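Long-range contact in sporulation-control protein spo0M (Bacillus subtilis, PDB 5CL2), which controls expression of the sporulation gene spo0A and is required for cells to pass the morphological stage 0 of sporulation: residues H131-I141 with L187-I198. Residues are numbered along the deposited sequence; the frame is centred on the assembly and turned at random.
Sequences HPWIENVLEAI and LIFLLDEDGLEI
Phe189 and Ile134 meet where helix 132-141 lies on a beta hairpin, strands 187-191 and 195-198, of an antiparallel five-stranded sheet. The helix runs nearly antiparallel to the first strand, at 157°, so going along the helix its side chains meet Leu191 first, then Phe189, then Leu187. The Phe189 ring fills the hollow between Ile134, Val137 and Leu138. Ile134 CG2 sits over the centre of one ring face in a CH-pi contact, 3.9 Å from the centroid. Val137 CG1 comes in at the ring edge, 3.5 Å from Phe189 CE1. Leu138 CD2 reaches the far end of the ring near CZ. Phe169 on the adjacent strand adds an edge-to-face ring contact. Trimming Phe189 to an alanine would probably open a gap under Ile134 CG2 and leave Val137 CG1 and Leu138 CD2 without their aromatic neighbour. Leu196 fills a second hollow, between Trp133 and Ile134. With CG anti to the backbone N (chi1 -176°), its side chain extends toward the helix, and CD1 presses against Ile134 CG1 at 3.5 Å, a tight fit. Farther along the helix, Val137 meets Ile198 tip to tip, and Ile141 does the same with Leu187. At the helix start, the two Leu191 methyls part. CD2 lies off-centre against the His131 ring, and CD1 touches Trp133 CE3. His131 is the N-cap: its ND1 accepts from Trp133 N at 3.1 Å, and its CE1 rests over one face of the indole. Helix 230-234 also covers Trp133, and its Leu233 touches Leu196. The six-membered end of the indole lies against the turn backbone. Trp133 CZ3 comes within 3.3 Å of Gly195 CA, while Glu193 O lies at the indole edge, 3.7 Å from Trp133 CH2.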
loop_
_atom_site.group_PDB
_atom_site.type_symbol
_atom_site.label_atom_id
_atom_site.label_comp_id
_atom_site.label_asym_id
_atom_site.label_seq_id
_atom_site.Cartn_x
_atom_site.Cartn_y
_atom_site.Cartn_z
ATOM N N HIS A 131 -1.626 8.300 -17.390
ATOM C CA HIS A 131 -2.711 7.439 -17.798
ATOM C C HIS A 131 -3.853 8.347 -18.253
ATOM O O HIS A 131 -4.069 9.413 -17.671
ATOM C CB HIS A 131 -3.096 6.541 -16.617
ATOM C CG HIS A 131 -4.246 5.623 -16.870
ATOM N ND1 HIS A 131 -5.553 6.065 -16.914
ATOM C CD2 HIS A 131 -4.303 4.280 -17.015
ATOM C CE1 HIS A 131 -6.357 5.038 -17.113
ATOM N NE2 HIS A 131 -5.622 3.940 -17.178
ATOM N N PRO A 132 -4.578 7.938 -19.300
ATOM C CA PRO A 132 -5.660 8.730 -19.902
ATOM C C PRO A 132 -6.672 9.337 -18.916
ATOM O O PRO A 132 -7.052 10.481 -19.129
ATOM C CB PRO A 132 -6.351 7.718 -20.813
ATOM C CG PRO A 132 -5.219 6.821 -21.263
ATOM C CD PRO A 132 -4.283 6.717 -20.077
ATOM N N TRP A 133 -7.124 8.608 -17.898
ATOM C CA TRP A 133 -8.033 9.202 -16.908
ATOM C C TRP A 133 -7.380 10.384 -16.206
ATOM O O TRP A 133 -8.032 11.408 -15.965
ATOM C CB TRP A 133 -8.469 8.191 -15.854
ATOM C CG TRP A 133 -9.117 6.941 -16.382
ATOM C CD1 TRP A 133 -9.662 6.748 -17.617
ATOM C CD2 TRP A 133 -9.304 5.718 -15.666
ATOM N NE1 TRP A 133 -10.167 5.475 -17.717
ATOM C CE2 TRP A 133 -9.955 4.820 -16.533
ATOM C CE3 TRP A 133 -8.962 5.288 -14.381
ATOM C CZ2 TRP A 133 -10.276 3.517 -16.155
ATOM C CZ3 TRP A 133 -9.275 3.990 -14.008
ATOM C CH2 TRP A 133 -9.931 3.122 -14.889
ATOM N N ILE A 134 -6.101 10.229 -15.851
ATOM C CA ILE A 134 -5.364 11.293 -15.185
ATOM C C ILE A 134 -5.203 12.457 -16.144
ATOM O O ILE A 134 -5.342 13.610 -15.751
ATOM C CB ILE A 134 -3.989 10.849 -14.686
ATOM C CG1 ILE A 134 -4.126 9.865 -13.527
ATOM C CG2 ILE A 134 -3.167 12.055 -14.230
ATOM C CD1 ILE A 134 -2.765 9.323 -13.028
ATOM N N GLU A 135 -4.909 12.160 -17.403
ATOM C CA GLU A 135 -4.738 13.217 -18.392
ATOM C C GLU A 135 -6.062 13.961 -18.632
ATOM O O GLU A 135 -6.073 15.169 -18.892
ATOM C CB GLU A 135 -4.201 12.628 -19.694
ATOM C CG GLU A 135 -3.746 13.656 -20.712
ATOM C CD GLU A 135 -2.726 13.076 -21.683
ATOM O OE1 GLU A 135 -2.866 11.889 -22.073
ATOM O OE2 GLU A 135 -1.778 13.801 -22.050
ATOM N N ASN A 136 -7.173 13.246 -18.488
ATOM C CA ASN A 136 -8.492 13.856 -18.529
ATOM C C ASN A 136 -8.657 14.812 -17.361
ATOM O O ASN A 136 -9.117 15.942 -17.545
ATOM C CB ASN A 136 -9.605 12.797 -18.494
ATOM C CG ASN A 136 -9.762 12.046 -19.812
ATOM O OD1 ASN A 136 -9.094 12.346 -20.801
ATOM N ND2 ASN A 136 -10.635 11.045 -19.818
ATOM N N VAL A 137 -8.282 14.369 -16.161
ATOM C CA VAL A 137 -8.396 15.241 -14.992
ATOM C C VAL A 137 -7.521 16.488 -15.158
ATOM O O VAL A 137 -7.936 17.592 -14.820
ATOM C CB VAL A 137 -8.018 14.522 -13.684
ATOM C CG1 VAL A 137 -8.194 15.464 -12.499
ATOM C CG2 VAL A 137 -8.888 13.293 -13.483
ATOM N N LEU A 138 -6.327 16.307 -15.703
ATOM C CA LEU A 138 -5.356 17.396 -15.845
ATOM C C LEU A 138 -5.858 18.446 -16.826
ATOM O O LEU A 138 -5.786 19.656 -16.569
ATOM C CB LEU A 138 -4.009 16.850 -16.314
ATOM C CG LEU A 138 -3.298 15.909 -15.338
ATOM C CD1 LEU A 138 -2.034 15.286 -15.986
ATOM C CD2 LEU A 138 -2.969 16.640 -14.031
ATOM N N GLU A 139 -6.359 17.964 -17.961
ATOM C CA GLU A 139 -6.938 18.847 -18.955
ATOM C C GLU A 139 -8.152 19.572 -18.392
ATOM O O GLU A 139 -8.295 20.783 -18.576
ATOM C CB GLU A 139 -7.326 18.058 -20.203
ATOM C CG GLU A 139 -8.139 18.845 -21.221
ATOM C CD GLU A 139 -8.531 18.005 -22.434
ATOM O OE1 GLU A 139 -8.154 16.811 -22.483
ATOM O OE2 GLU A 139 -9.200 18.543 -23.345
ATOM N N ALA A 140 -8.997 18.837 -17.673
ATOM C CA ALA A 140 -10.178 19.408 -17.024
ATOM C C ALA A 140 -9.825 20.535 -16.059
ATOM O O ALA A 140 -10.476 21.573 -16.058
ATOM C CB ALA A 140 -10.955 18.326 -16.298
ATOM N N ILE A 141 -8.817 20.312 -15.224
ATOM C CA ILE A 141 -8.368 21.309 -14.260
ATOM C C ILE A 141 -7.805 22.543 -14.970
ATOM O O ILE A 141 -8.127 23.686 -14.603
ATOM C CB ILE A 141 -7.296 20.737 -13.311
ATOM C CG1 ILE A 141 -7.908 19.712 -12.349
ATOM C CG2 ILE A 141 -6.613 21.851 -12.540
ATOM C CD1 ILE A 141 -8.933 20.275 -11.376
ATOM N N LEU A 187 -3.172 18.309 -6.176
ATOM C CA LEU A 187 -3.906 17.076 -6.425
ATOM C C LEU A 187 -2.993 15.870 -6.257
ATOM O O LEU A 187 -1.805 15.899 -6.620
ATOM C CB LEU A 187 -4.522 17.058 -7.829
ATOM C CG LEU A 187 -5.502 18.179 -8.228
ATOM C CD1 LEU A 187 -6.353 17.799 -9.437
ATOM C CD2 LEU A 187 -6.369 18.636 -7.061
ATOM N N ILE A 188 -3.544 14.827 -5.658
ATOM C CA ILE A 188 -2.903 13.529 -5.647
ATOM C C ILE A 188 -3.814 12.527 -6.335
ATOM O O ILE A 188 -4.994 12.415 -5.992
ATOM C CB ILE A 188 -2.603 13.045 -4.221
ATOM C CG1 ILE A 188 -1.587 13.952 -3.549
ATOM C CG2 ILE A 188 -2.079 11.592 -4.230
ATOM C CD1 ILE A 188 -1.593 13.784 -2.038
ATOM N N PHE A 189 -3.278 11.815 -7.316
ATOM C CA PHE A 189 -4.021 10.742 -7.965
ATOM C C PHE A 189 -3.634 9.384 -7.397
ATOM O O PHE A 189 -2.449 9.030 -7.367
ATOM C CB PHE A 189 -3.757 10.745 -9.455
ATOM C CG PHE A 189 -4.082 12.025 -10.106
ATOM C CD1 PHE A 189 -5.380 12.325 -10.448
ATOM C CD2 PHE A 189 -3.101 12.950 -10.345
ATOM C CE1 PHE A 189 -5.687 13.499 -11.048
ATOM C CE2 PHE A 189 -3.409 14.148 -10.937
ATOM C CZ PHE A 189 -4.717 14.419 -11.287
ATOM N N LEU A 190 -4.626 8.629 -6.956
ATOM C CA LEU A 190 -4.427 7.237 -6.593
ATOM C C LEU A 190 -5.175 6.374 -7.600
ATOM O O LEU A 190 -6.403 6.255 -7.558
ATOM C CB LEU A 190 -4.930 6.981 -5.173
ATOM C CG LEU A 190 -4.454 8.004 -4.139
ATOM C CD1 LEU A 190 -5.175 7.814 -2.809
ATOM C CD2 LEU A 190 -2.954 7.863 -3.957
ATOM N N LEU A 191 -4.414 5.766 -8.499
ATOM C CA LEU A 191 -4.970 5.048 -9.621
ATOM C C LEU A 191 -5.123 3.587 -9.276
ATOM O O LEU A 191 -4.194 2.970 -8.763
ATOM C CB LEU A 191 -4.075 5.216 -10.837
ATOM C CG LEU A 191 -4.541 4.493 -12.089
ATOM C CD1 LEU A 191 -5.826 5.125 -12.562
ATOM C CD2 LEU A 191 -3.470 4.588 -13.144
ATOM N N ASP A 192 -6.302 3.040 -9.539
ATOM C CA ASP A 192 -6.525 1.607 -9.428
ATOM C C ASP A 192 -7.220 1.125 -10.699
ATOM O O ASP A 192 -7.379 1.896 -11.658
ATOM C CB ASP A 192 -7.307 1.259 -8.152
ATOM C CG ASP A 192 -8.655 1.993 -8.050
ATOM O OD1 ASP A 192 -9.654 1.490 -8.603
ATOM O OD2 ASP A 192 -8.705 3.078 -7.412
ATOM N N GLU A 193 -7.571 -0.159 -10.724
ATOM C CA GLU A 193 -8.108 -0.808 -11.921
ATOM C C GLU A 193 -9.521 -0.336 -12.306
ATOM O O GLU A 193 -9.884 -0.312 -13.483
ATOM C CB GLU A 193 -8.117 -2.332 -11.717
ATOM C CG GLU A 193 -6.746 -2.981 -11.441
ATOM C CD GLU A 193 -5.925 -3.212 -12.702
ATOM O OE1 GLU A 193 -6.371 -2.774 -13.787
ATOM O OE2 GLU A 193 -4.849 -3.858 -12.613
ATOM N N ASP A 194 -10.336 -0.009 -11.310
ATOM C CA ASP A 194 -11.742 0.335 -11.576
ATOM C C ASP A 194 -12.049 1.818 -11.609
ATOM O O ASP A 194 -13.173 2.216 -11.882
ATOM C CB ASP A 194 -12.641 -0.342 -10.547
ATOM C CG ASP A 194 -12.427 -1.831 -10.522
ATOM O OD1 ASP A 194 -12.794 -2.480 -11.530
ATOM O OD2 ASP A 194 -11.889 -2.339 -9.509
ATOM N N GLY A 195 -11.038 2.634 -11.370
ATOM C CA GLY A 195 -11.245 4.057 -11.300
ATOM C C GLY A 195 -10.074 4.769 -10.668
ATOM O O GLY A 195 -8.935 4.276 -10.650
ATOM N N LEU A 196 -10.359 5.947 -10.145
ATOM C CA LEU A 196 -9.307 6.838 -9.705
ATOM C C LEU A 196 -9.764 7.655 -8.499
ATOM O O LEU A 196 -10.891 8.157 -8.475
ATOM C CB LEU A 196 -8.919 7.727 -10.875
ATOM C CG LEU A 196 -7.778 8.707 -10.762
ATOM C CD1 LEU A 196 -7.134 8.854 -12.110
ATOM C CD2 LEU A 196 -8.366 10.006 -10.319
ATOM N N GLU A 197 -8.900 7.793 -7.501
ATOM C CA GLU A 197 -9.207 8.656 -6.356
ATOM C C GLU A 197 -8.377 9.945 -6.382
ATOM O O GLU A 197 -7.170 9.906 -6.621
ATOM C CB GLU A 197 -8.966 7.885 -5.062
ATOM C CG GLU A 197 -9.353 8.589 -3.808
ATOM C CD GLU A 197 -9.579 7.613 -2.676
ATOM O OE1 GLU A 197 -9.641 6.409 -2.971
ATOM O OE2 GLU A 197 -9.728 8.032 -1.508
ATOM N N ILE A 198 -9.016 11.083 -6.133
ATOM C CA ILE A 198 -8.313 12.367 -6.105
ATOM C C ILE A 198 -8.329 12.991 -4.729
ATOM O O ILE A 198 -9.375 13.050 -4.071
ATOM C CB ILE A 198 -8.899 13.380 -7.083
ATOM C CG1 ILE A 198 -9.062 12.754 -8.452
ATOM C CG2 ILE A 198 -7.993 14.583 -7.202
ATOM C CD1 ILE A 198 -9.282 13.743 -9.522
#